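Local coordinates for protein lipoxygenase (Cyanothece sp., PDB 5EK8) that is a non-haem iron 9R-lipoxygenase, which probably inserts molecular oxygen into polyunsaturated fatty acids, at residues 2-7 with 211-216; 9-14 with 204-209; 222-227 with 610-615. All coordinates share one frame; numbering follows the deposited sequence.

Interaction 1 (2-7 with 211-216)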
loop_
_atom_site.group_PDB
_atom_site.type_symbol
_atom_site.label_atom_id
_atom_site.label_comp_id
_atom_site.label_asym_id
_atom_site.label_seq_id
_atom_site.Cartn_x
_atom_site.Cartn_y
_atom_site.Cartn_z
ATOM N N SER A 2 9.172 25.250 25.594
ATOM C CA SER A 2 8.787 23.986 26.207
ATOM C C SER A 2 9.066 22.807 25.280
ATOM O O SER A 2 9.377 21.706 25.736
ATOM C CB SER A 2 7.308 24.015 26.587
ATOM O OG SER A 2 6.493 24.261 25.453
ATOM N N THR A 3 8.958 23.054 23.977
ATOM C CA THR A 3 9.084 22.005 22.972
ATOM C C THR A 3 10.516 21.502 22.811
ATOM O O THR A 3 10.729 20.356 22.418
ATOM C CB THR A 3 8.569 22.487 21.592
ATOM O OG1 THR A 3 8.701 21.434 20.627
ATOM C CG2 THR A 3 9.353 23.696 21.117
ATOM N N LYS A 4 11.494 22.347 23.125
ATOM C CA LYS A 4 12.889 22.005 22.856
ATOM C C LYS A 4 13.397 20.844 23.702
ATOM O O LYS A 4 13.986 19.893 23.170
ATOM C CB LYS A 4 13.782 23.234 23.049
ATOM C CG LYS A 4 13.569 24.287 21.962
ATOM C CD LYS A 4 14.738 25.257 21.834
ATOM C CE LYS A 4 14.816 26.246 22.992
ATOM N NZ LYS A 4 15.838 27.315 22.739
ATOM N N THR A 5 13.165 20.916 25.009
ATOM C CA THR A 5 13.600 19.864 25.919
ATOM C C THR A 5 13.007 18.508 25.538
ATOM O O THR A 5 13.735 17.515 25.386
ATOM C CB THR A 5 13.223 20.184 27.381
ATOM O OG1 THR A 5 11.806 20.369 27.489
ATOM C CG2 THR A 5 13.932 21.447 27.861
ATOM N N LYS A 6 11.686 18.469 25.386
ATOM C CA LYS A 6 10.993 17.234 25.034
ATOM C C LYS A 6 11.409 16.699 23.667
ATOM O O LYS A 6 11.530 15.490 23.482
ATOM C CB LYS A 6 9.475 17.438 25.071
ATOM C CG LYS A 6 8.902 17.686 26.467
ATOM C CD LYS A 6 9.649 16.897 27.544
ATOM C CE LYS A 6 9.400 15.399 27.460
ATOM N NZ LYS A 6 10.366 14.661 28.318
ATOM N N THR A 7 11.616 17.598 22.711
ATOM C CA THR A 7 12.088 17.202 21.390
ATOM C C THR A 7 13.422 16.475 21.512
ATOM O O THR A 7 13.604 15.382 20.959
ATOM C CB THR A 7 12.231 18.420 20.460
ATOM O OG1 THR A 7 10.931 18.858 20.056
ATOM C CG2 THR A 7 13.032 18.072 19.228
ATOM N N ALA A 211 20.215 19.869 16.709
ATOM C CA ALA A 211 20.949 21.056 16.281
ATOM C C ALA A 211 20.008 22.227 16.006
ATOM O O ALA A 211 20.357 23.384 16.241
ATOM C CB ALA A 211 21.782 20.748 15.045
ATOM N N ASN A 212 18.815 21.916 15.507
ATOM C CA ASN A 212 17.849 22.936 15.120
ATOM C C ASN A 212 17.283 23.705 16.304
ATOM O O ASN A 212 16.925 24.876 16.182
ATOM C CB ASN A 212 16.709 22.302 14.326
ATOM C CG ASN A 212 15.584 23.270 14.057
ATOM O OD1 ASN A 212 15.726 24.190 13.254
ATOM N ND2 ASN A 212 14.457 23.075 14.733
ATOM N N THR A 213 17.199 23.047 17.452
ATOM C CA THR A 213 16.691 23.699 18.652
ATOM C C THR A 213 17.702 24.711 19.196
ATOM O O THR A 213 17.323 25.737 19.761
ATOM C CB THR A 213 16.355 22.674 19.742
ATOM O OG1 THR A 213 17.563 22.055 20.199
ATOM C CG2 THR A 213 15.409 21.613 19.195
ATOM N N LEU A 214 18.987 24.417 19.015
ATOM C CA LEU A 214 20.054 25.308 19.468
ATOM C C LEU A 214 20.102 26.577 18.618
ATOM O O LEU A 214 20.485 27.648 19.092
ATOM C CB LEU A 214 21.408 24.595 19.423
ATOM C CG LEU A 214 21.496 23.229 20.109
ATOM C CD1 LEU A 214 22.914 22.681 20.040
ATOM C CD2 LEU A 214 21.020 23.313 21.550
ATOM N N ASN A 215 19.713 26.435 17.355
ATOM C CA ASN A 215 19.659 27.544 16.413
ATOM C C ASN A 215 18.652 27.237 15.319
ATOM O O ASN A 215 18.874 26.344 14.503
ATOM C CB ASN A 215 21.031 27.819 15.800
ATOM C CG ASN A 215 20.986 28.896 14.728
ATOM O OD1 ASN A 215 20.119 29.772 14.746
ATOM N ND2 ASN A 215 21.917 28.831 13.783
ATOM N N PRO A 216 17.541 27.983 15.301
ATOM C CA PRO A 216 16.404 27.723 14.409
ATOM C C PRO A 216 16.750 27.797 12.922
ATOM O O PRO A 216 15.944 27.373 12.096
ATOM C CB PRO A 216 15.409 28.825 14.784
ATOM C CG PRO A 216 15.789 29.226 16.169
ATOM C CD PRO A 216 17.277 29.111 16.211
#
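Lys4 and Thr213 bring the two backbones nearest each other, with 5.9 Å between Lys4 CA and Thr213 CA, where the start of helix 2-21 lies beside the last turn of helix 188-214. This is one end of an antiparallel helix pair that joins the N-terminal helix of this lipoxygenase to a helix that follows the N-terminal strands, probably those of the PLAT domain. It is a small contact at the protein surface, built from one long side chain and two threonines. Lys4 lays its methylene chain along Thr213, the two side chains sliding past each other in opposite directions. The middle of the lysine does the touching: Lys4 CD is 3.7 Å from Thr213 CB, and Lys4 CG packs almost as near to that same carbon. The lysine chain bends at its third torsion (chi3 -73°), which keeps the amino group near the end of the helix instead of letting it run straight on. Lys4 NZ therefore stands 3.7 Å from Thr213 O, a carbonyl of the last helical turn, where the positive charge would probably suit the negative end of the helix dipole. Thr213 turns its hydroxyl back to its own helix, OG1 bonding to Ile210 O, and its methyl group goes to the partner helix. There the neighbour one turn beyond Lys4 takes over, with Thr213 CG2 and Thr7 CG2 meeting methyl to methyl at 4.3 Å. The Thr7 hydroxyl is likewise engaged within its own helix, its methyl facing Thr213. Thr3 O is gripped twice by Thr7, from opposite faces of the carbonyl plane: the backbone N makes the helical bond, while Thr7 OG1 lies 2.8 Å from Thr3 O, 39° above that plane.

Interaction 2 (9-14 with 204-209)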
loop_
_atom_site.group_PDB
_atom_site.type_symbol
_atom_site.label_atom_id
_atom_site.label_comp_id
_atom_site.label_asym_id
_atom_site.label_seq_id
_atom_site.Cartn_x
_atom_site.Cartn_y
_atom_site.Cartn_z
ATOM N N PHE A 9 14.854 14.987 24.212
ATOM C CA PHE A 9 14.711 13.704 24.900
ATOM C C PHE A 9 14.028 12.668 24.016
ATOM O O PHE A 9 14.254 11.470 24.163
ATOM C CB PHE A 9 13.930 13.859 26.207
ATOM C CG PHE A 9 14.712 14.513 27.312
ATOM C CD1 PHE A 9 15.872 13.935 27.791
ATOM C CD2 PHE A 9 14.277 15.698 27.884
ATOM C CE1 PHE A 9 16.596 14.533 28.807
ATOM C CE2 PHE A 9 14.994 16.304 28.904
ATOM C CZ PHE A 9 16.156 15.720 29.366
ATOM N N ASP A 10 13.185 13.133 23.100
ATOM C CA ASP A 10 12.455 12.224 22.225
ATOM C C ASP A 10 13.372 11.661 21.152
ATOM O O ASP A 10 13.333 10.464 20.863
ATOM C CB ASP A 10 11.253 12.920 21.574
ATOM C CG ASP A 10 10.058 13.040 22.513
ATOM O OD1 ASP A 10 10.021 12.326 23.542
ATOM O OD2 ASP A 10 9.148 13.841 22.200
ATOM N N GLU A 11 14.184 12.527 20.554
ATOM C CA GLU A 11 15.171 12.082 19.572
ATOM C C GLU A 11 16.139 11.085 20.200
ATOM O O GLU A 11 16.421 10.015 19.634
ATOM C CB GLU A 11 15.940 13.273 18.996
ATOM C CG GLU A 11 15.091 14.201 18.151
ATOM C CD GLU A 11 14.524 13.508 16.924
ATOM O OE1 GLU A 11 15.301 12.814 16.228
ATOM O OE2 GLU A 11 13.304 13.648 16.667
ATOM N N ILE A 12 16.631 11.437 21.384
ATOM C CA ILE A 12 17.490 10.545 22.151
ATOM C C ILE A 12 16.830 9.192 22.399
ATOM O O ILE A 12 17.410 8.144 22.110
ATOM C CB ILE A 12 17.864 11.180 23.498
ATOM C CG1 ILE A 12 18.779 12.385 23.267
ATOM C CG2 ILE A 12 18.511 10.148 24.422
ATOM C CD1 ILE A 12 18.921 13.274 24.472
ATOM N N LYS A 13 15.612 9.233 22.926
ATOM C CA LYS A 13 14.823 8.038 23.201
ATOM C C LYS A 13 14.722 7.124 21.984
ATOM O O LYS A 13 14.999 5.923 22.067
ATOM C CB LYS A 13 13.420 8.438 23.661
ATOM C CG LYS A 13 12.583 7.298 24.216
ATOM C CD LYS A 13 11.119 7.706 24.365
ATOM C CE LYS A 13 10.952 8.903 25.293
ATOM N NZ LYS A 13 9.512 9.222 25.533
ATOM N N ALA A 14 14.339 7.709 20.855
ATOM C CA ALA A 14 14.219 6.971 19.602
ATOM C C ALA A 14 15.526 6.280 19.239
ATOM O O ALA A 14 15.545 5.078 18.927
ATOM C CB ALA A 14 13.784 7.906 18.479
ATOM N N ILE A 204 21.411 10.540 12.268
ATOM C CA ILE A 204 21.610 11.732 11.451
ATOM C C ILE A 204 20.472 12.724 11.682
ATOM O O ILE A 204 20.694 13.883 12.054
ATOM C CB ILE A 204 21.689 11.381 9.945
ATOM C CG1 ILE A 204 22.631 10.198 9.703
ATOM C CG2 ILE A 204 22.135 12.582 9.137
ATOM C CD1 ILE A 204 24.079 10.474 10.061
ATOM N N LYS A 205 19.252 12.249 11.458
ATOM C CA LYS A 205 18.051 13.046 11.650
ATOM C C LYS A 205 17.997 13.589 13.073
ATOM O O LYS A 205 17.602 14.728 13.302
ATOM C CB LYS A 205 16.809 12.207 11.342
ATOM C CG LYS A 205 15.538 13.006 11.097
ATOM C CD LYS A 205 14.712 13.171 12.367
ATOM C CE LYS A 205 14.108 11.849 12.830
ATOM N NZ LYS A 205 13.420 11.982 14.148
ATOM N N ALA A 206 18.414 12.761 14.024
ATOM C CA ALA A 206 18.452 13.148 15.425
ATOM C C ALA A 206 19.442 14.284 15.637
ATOM O O ALA A 206 19.119 15.284 16.281
ATOM C CB ALA A 206 18.810 11.957 16.295
ATOM N N LYS A 207 20.644 14.120 15.089
ATOM C CA LYS A 207 21.664 15.164 15.138
ATOM C C LYS A 207 21.109 16.491 14.633
ATOM O O LYS A 207 21.247 17.529 15.287
ATOM C CB LYS A 207 22.883 14.764 14.308
ATOM C CG LYS A 207 24.048 15.736 14.420
ATOM C CD LYS A 207 24.950 15.683 13.195
ATOM C CE LYS A 207 25.993 16.794 13.225
ATOM N NZ LYS A 207 26.598 17.046 11.885
ATOM N N HIS A 208 20.465 16.447 13.472
ATOM C CA HIS A 208 19.929 17.654 12.861
ATOM C C HIS A 208 18.840 18.284 13.713
ATOM O O HIS A 208 18.820 19.499 13.912
ATOM C CB HIS A 208 19.390 17.343 11.470
ATOM C CG HIS A 208 20.441 16.887 10.510
ATOM N ND1 HIS A 208 20.146 16.182 9.366
ATOM C CD2 HIS A 208 21.787 17.039 10.525
ATOM C CE1 HIS A 208 21.266 15.917 8.714
ATOM N NE2 HIS A 208 22.276 16.424 9.399
ATOM N N THR A 209 17.941 17.446 14.218
ATOM C CA THR A 209 16.822 17.912 15.023
ATOM C C THR A 209 17.309 18.607 16.285
ATOM O O THR A 209 16.840 19.696 16.625
ATOM C CB THR A 209 15.886 16.757 15.415
ATOM O OG1 THR A 209 15.341 16.157 14.235
ATOM C CG2 THR A 209 14.750 17.275 16.271
#
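Glu11, in segment 9-14 of helix 2-21, reaches across to Lys205, Ala206 and Thr209 in segment 204-209 of helix 188-214. The ionic part is a salt bridge: Lys205 NZ donates to Glu11 OE1 at 2.9 Å, on the syn lone pair, and more weakly to Glu11 OE2 at 3.0 Å, so the ammonium group sits at the mouth of the carboxylate. The two side chains cross at about a right angle. Lys205 starts out anti to its backbone N (chi1 -162°) and then bends twice, which folds its amino group back to the glutamate. In the apolar part, Glu11 CG rests on Thr209 CG2 at 3.6 Å, and Glu11 CB lies 4.2 Å from Ala206 CB. Glu11 OE1 also packs in van der Waals contact over Ala206, the small side chain letting the glutamate lie close to the helix. Hydrogen bonding within segment 204-209 takes the threonine hydroxyl: Thr209 OG1 gives a bond of 2.8 Å to Lys205 O, leaving the methyl group for Glu11. Behind, Lys205 and Thr209 also touch helix 608-623. With segment axes 9.6 Å apart and running at 167°, this is antiparallel helix-helix packing, clasped by an interhelical salt bridge.

Interaction 3 (222-227 with 610-615)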
loop_
_atom_site.group_PDB
_atom_site.type_symbol
_atom_site.label_atom_id
_atom_site.label_comp_id
_atom_site.label_asym_id
_atom_site.label_seq_id
_atom_site.Cartn_x
_atom_site.Cartn_y
_atom_site.Cartn_z
ATOM N N THR A 222 22.998 22.631 3.153
ATOM C CA THR A 222 24.221 21.995 2.680
ATOM C C THR A 222 24.704 20.906 3.638
ATOM O O THR A 222 25.073 19.805 3.215
ATOM C CB THR A 222 25.336 23.027 2.495
ATOM O OG1 THR A 222 24.867 24.083 1.648
ATOM C CG2 THR A 222 26.563 22.377 1.876
ATOM N N GLN A 223 24.690 21.224 4.929
ATOM C CA GLN A 223 25.122 20.292 5.965
ATOM C C GLN A 223 24.191 19.081 6.073
ATOM O O GLN A 223 24.651 17.938 6.183
ATOM C CB GLN A 223 25.208 21.012 7.308
ATOM C CG GLN A 223 25.777 20.174 8.432
ATOM C CD GLN A 223 25.874 20.952 9.727
ATOM O OE1 GLN A 223 25.926 22.185 9.721
ATOM N NE2 GLN A 223 25.885 20.239 10.851
ATOM N N ILE A 224 22.883 19.339 6.040
ATOM C CA ILE A 224 21.882 18.274 6.081
ATOM C C ILE A 224 22.048 17.350 4.887
ATOM O O ILE A 224 22.034 16.126 5.029
ATOM C CB ILE A 224 20.443 18.834 6.087
ATOM C CG1 ILE A 224 20.179 19.612 7.372
ATOM C CG2 ILE A 224 19.421 17.710 5.959
ATOM C CD1 ILE A 224 18.823 20.270 7.403
ATOM N N GLN A 225 22.215 17.941 3.708
ATOM C CA GLN A 225 22.370 17.150 2.497
ATOM C C GLN A 225 23.638 16.299 2.557
ATOM O O GLN A 225 23.606 15.106 2.257
ATOM C CB GLN A 225 22.400 18.047 1.269
ATOM C CG GLN A 225 22.174 17.292 -0.024
ATOM C CD GLN A 225 20.729 16.851 -0.194
ATOM O OE1 GLN A 225 19.861 17.643 -0.583
ATOM N NE2 GLN A 225 20.463 15.584 0.098
ATOM N N ALA A 226 24.745 16.921 2.955
ATOM C CA ALA A 226 26.025 16.228 3.081
ATOM C C ALA A 226 25.956 15.053 4.050
ATOM O O ALA A 226 26.506 13.985 3.775
ATOM C CB ALA A 226 27.108 17.199 3.525
ATOM N N ASP A 227 25.277 15.254 5.177
ATOM C CA ASP A 227 25.245 14.244 6.234
ATOM C C ASP A 227 24.442 12.995 5.853
ATOM O O ASP A 227 24.607 11.938 6.469
ATOM C CB ASP A 227 24.699 14.849 7.528
ATOM C CG ASP A 227 25.730 15.706 8.248
ATOM O OD1 ASP A 227 26.890 15.753 7.788
ATOM O OD2 ASP A 227 25.389 16.328 9.277
ATOM N N GLU A 610 12.232 20.153 8.666
ATOM C CA GLU A 610 11.456 19.609 7.558
ATOM C C GLU A 610 12.365 18.977 6.511
ATOM O O GLU A 610 12.040 17.936 5.941
ATOM C CB GLU A 610 10.598 20.690 6.905
ATOM C CG GLU A 610 9.341 21.046 7.676
ATOM C CD GLU A 610 8.415 21.948 6.883
ATOM O OE1 GLU A 610 7.209 21.995 7.207
ATOM O OE2 GLU A 610 8.896 22.608 5.936
ATOM N N ALA A 611 13.503 19.620 6.260
ATOM C CA ALA A 611 14.457 19.145 5.262
ATOM C C ALA A 611 15.051 17.794 5.653
ATOM O O ALA A 611 15.011 16.810 4.886
ATOM C CB ALA A 611 15.561 20.167 5.071
ATOM N N THR A 612 15.599 17.753 6.861
ATOM C CA THR A 612 16.213 16.534 7.345
ATOM C C THR A 612 15.179 15.419 7.422
ATOM O O THR A 612 15.478 14.285 7.062
ATOM C CB THR A 612 16.896 16.724 8.719
ATOM O OG1 THR A 612 17.473 15.480 9.141
ATOM C CG2 THR A 612 15.922 17.216 9.774
ATOM N N ASN A 613 13.959 15.737 7.852
ATOM C CA ASN A 613 12.929 14.706 7.905
ATOM C C ASN A 613 12.544 14.209 6.513
ATOM O O ASN A 613 12.294 13.017 6.324
ATOM C CB ASN A 613 11.700 15.214 8.654
ATOM C CG ASN A 613 11.880 15.155 10.155
ATOM O OD1 ASN A 613 11.601 14.133 10.786
ATOM N ND2 ASN A 613 12.369 16.244 10.736
ATOM N N GLN A 614 12.508 15.122 5.544
ATOM C CA GLN A 614 12.264 14.761 4.147
ATOM C C GLN A 614 13.258 13.709 3.675
ATOM O O GLN A 614 12.876 12.582 3.304
ATOM C CB GLN A 614 12.355 15.994 3.243
ATOM C CG GLN A 614 12.287 15.681 1.747
ATOM C CD GLN A 614 12.497 16.915 0.877
ATOM O OE1 GLN A 614 12.351 18.046 1.340
ATOM N NE2 GLN A 614 12.848 16.701 -0.389
ATOM N N VAL A 615 14.538 14.076 3.708
ATOM C CA VAL A 615 15.584 13.175 3.234
ATOM C C VAL A 615 15.596 11.862 4.024
ATOM O O VAL A 615 15.724 10.773 3.451
ATOM C CB VAL A 615 16.967 13.836 3.311
ATOM C CG1 VAL A 615 18.024 12.930 2.686
ATOM C CG2 VAL A 615 16.934 15.191 2.615
#
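Ile224 packs against Ala611 and Thr612 in a buried parallel helix pair, the segment axes 9.9 Å apart and crossing at -19°, which joins short helix 221-227 to helix 608-623 in the mostly helical catalytic domain of the lipoxygenase fold. Both branches of the isoleucine are used. CG2, anti to its backbone N, is set against the backbone of the partner, with Ile224 CG2 3.7 Å from Thr612 CA; the other branch extends so that Ile224 CD1 lies 4.0 Å from Ala611 CB. Ile224 and Thr612 cross at about a right angle, and the isoleucine meets the CA and CB of the threonine. One turn along helix 608-623, Val615 meets the side chain of Gln225, with Gln225 NE2 4.4 Å from Val615 CG2. Farther out, Ile224 is also covered by Pro219 and by His208 of helix 188-214. The Thr612 hydroxyl, anti to its own backbone N (chi1 180°), shares a hydrogen bond with Tyr228 OH and another with His208 ND1. The amide of Gln225 is held at both ends by the nearby loop, which fixes its approach to Val615: OE1 accepts from Leu584 N, and Gln225 NE2 is hydrogen-bonded to Gly582 O.

Interactions 1 and 2 are successive turns of one interface, helix 2-21 on helix 188-214; their centres lie 10 Å apart and Thr7 CG2 meets Thr209 CG2 at 3.5 Å. Interaction 3 follows 14 Å from interaction 2, and helix 188-214 links the two through polar contacts: His208 ND1 probably hydrogen-bonds to Thr612 OG1 at 2.8 Å, and Lys207 NZ makes a 3.0 Å salt bridge to Asp227 OD2. Interactions 1 and 3, about 17 Å apart by centres, do not touch. All three lie away from the iron and sodium sites; Glu610 of interaction 3 touches Thr415 of helix 412-415.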